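Local coordinates for protein CT_858 (Chlamydia trachomatis, PDB 3DOR) that probably acts as a secreted serine-type endopeptidase of the chlamydial pathogen, with a PDZ domain alongside an S41-family peptidase region, at residues 137-140 and 141-144. Numbering follows the deposited sequence.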
ATOM      1  N   LYS B 137      17.706 -26.006  -9.950  1.00 32.76           N
ATOM      2  CA  LYS B 137      17.443 -27.433 -10.061  1.00 32.08           C
ATOM      3  C   LYS B 137      17.337 -27.952 -11.492  1.00 30.50           C
ATOM      4  O   LYS B 137      16.866 -29.063 -11.724  1.00 31.59           O
ATOM      5  CB  LYS B 137      16.180 -27.780  -9.278  1.00 33.97           C
ATOM      6  CG  LYS B 137      16.256 -27.336  -7.827  1.00 38.23           C
ATOM      7  CD  LYS B 137      15.808 -28.440  -6.891  1.00 42.92           C
ATOM      8  CE  LYS B 137      16.730 -29.641  -6.969  1.00 42.85           C
ATOM      9  NZ  LYS B 137      16.197 -30.789  -6.180  1.00 46.86           N
ATOM     10  N   GLY B 138      17.781 -27.152 -12.449  1.00 29.47           N
ATOM     11  CA  GLY B 138      17.747 -27.582 -13.833  1.00 29.11           C
ATOM     12  C   GLY B 138      16.385 -27.792 -14.479  1.00 29.28           C
ATOM     13  O   GLY B 138      16.302 -28.472 -15.493  1.00 28.19           O
ATOM     14  N   THR B 139      15.318 -27.233 -13.922  1.00 27.22           N
ATOM     15  CA  THR B 139      14.007 -27.407 -14.551  1.00 28.04           C
ATOM     16  C   THR B 139      13.875 -26.476 -15.758  1.00 25.38           C
ATOM     17  O   THR B 139      14.524 -25.433 -15.824  1.00 26.80           O
ATOM     18  CB  THR B 139      12.850 -27.094 -13.577  1.00 27.12           C
ATOM     19  OG1 THR B 139      12.877 -25.706 -13.234  1.00 27.77           O
ATOM     20  CG2 THR B 139      12.986 -27.922 -12.316  1.00 26.22           C
ATOM     21  N   ALA B 140      13.041 -26.859 -16.715  1.00 25.19           N
ATOM     22  CA  ALA B 140      12.831 -26.031 -17.899  1.00 25.05           C
ATOM     23  C   ALA B 140      12.362 -24.628 -17.485  1.00 23.71           C
ATOM     24  O   ALA B 140      12.800 -23.616 -18.049  1.00 23.85           O
ATOM     25  CB  ALA B 140      11.794 -26.694 -18.826  1.00 21.99           C
ATOM     26  N   ALA B 141      11.489 -24.564 -16.484  1.00 22.17           N
ATOM     27  CA  ALA B 141      10.985 -23.267 -16.031  1.00 22.78           C
ATOM     28  C   ALA B 141      12.117 -22.359 -15.543  1.00 23.97           C
ATOM     29  O   ALA B 141      12.128 -21.163 -15.842  1.00 23.53           O
ATOM     30  CB  ALA B 141       9.926 -23.457 -14.940  1.00 17.29           C
ATOM     31  N   GLU B 142      13.080 -22.917 -14.809  1.00 24.55           N
ATOM     32  CA  GLU B 142      14.211 -22.113 -14.325  1.00 27.07           C
ATOM     33  C   GLU B 142      15.077 -21.687 -15.515  1.00 26.45           C
ATOM     34  O   GLU B 142      15.617 -20.580 -15.542  1.00 27.25           O
ATOM     35  CB  GLU B 142      15.057 -22.912 -13.317  1.00 26.19           C
ATOM     36  CG  GLU B 142      14.282 -23.353 -12.073  1.00 29.61           C
ATOM     37  CD  GLU B 142      15.033 -24.384 -11.249  1.00 31.46           C
ATOM     38  OE1 GLU B 142      15.871 -23.994 -10.406  1.00 32.29           O
ATOM     39  OE2 GLU B 142      14.791 -25.590 -11.460  1.00 31.82           O
ATOM     40  N   GLU B 143      15.199 -22.566 -16.503  1.00 25.98           N
ATOM     41  CA  GLU B 143      15.990 -22.264 -17.694  1.00 29.13           C
ATOM     42  C   GLU B 143      15.411 -21.043 -18.412  1.00 28.37           C
ATOM     43  O   GLU B 143      16.129 -20.100 -18.748  1.00 28.63           O
ATOM     44  CB  GLU B 143      15.983 -23.468 -18.644  1.00 29.70           C
ATOM     45  CG  GLU B 143      16.801 -23.282 -19.918  1.00 37.33           C
ATOM     46  CD  GLU B 143      18.311 -23.402 -19.694  1.00 42.10           C
ATOM     47  OE1 GLU B 143      19.059 -23.488 -20.699  1.00 38.99           O
ATOM     48  OE2 GLU B 143      18.747 -23.410 -18.517  1.00 42.93           O
ATOM     49  N   SER B 144      14.102 -21.066 -18.639  1.00 28.85           N
ATOM     50  CA  SER B 144      13.435 -19.961 -19.313  1.00 28.43           C
ATOM     51  C   SER B 144      13.481 -18.688 -18.486  1.00 27.76           C
ATOM     52  O   SER B 144      13.606 -17.600 -19.030  1.00 26.90           O
ATOM     53  CB  SER B 144      11.983 -20.325 -19.623  1.00 27.20           C
ATOM     54  OG  SER B 144      11.933 -21.390 -20.551  1.00 28.24           O
TER
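Thr139 is the N-cap of helix 140-150, and Thr139 O receives Glu143 N at 3.0 Å in the first helical bond, followed by Ser144 N to Ala140 O at 2.9 Å. Just before the cap, Gly138 turns the chain with a positive phi of 66°, a conformation that glycine adopts easily.

Thr139 and Glu142 form a capping box. The threonine hydroxyl lies between its own backbone N and carbonyl carbon (chi1 66°), where Thr139 OG1 can accept from Glu142 N at 3.2 Å. In return, Glu142 reaches back with an extended chain, and its OE2 accepts from Thr139 N at 3.0 Å, the donor sitting well above the carboxylate plane. Glu142 OE2 also accepts a hydrogen bond from Thr139 OG1 on its anti lone pair, at 2.6 Å. The other oxygen, Glu142 OE1, is met on its syn side by Lys137 N at 2.8 Å, extending the clasp into the preceding loop. The Ala141 methyl is small enough to pack where the buried side of the turn meets Phe72. The Glu143 carboxylate turns from the cap to a salt bridge with Lys92 and a hydrogen bond with Tyr132.

Three donors thus grip the carboxylate of buried Glu142 and limit its rotation; together with the positive end of the helix dipole they would be expected to stabilise its charged form.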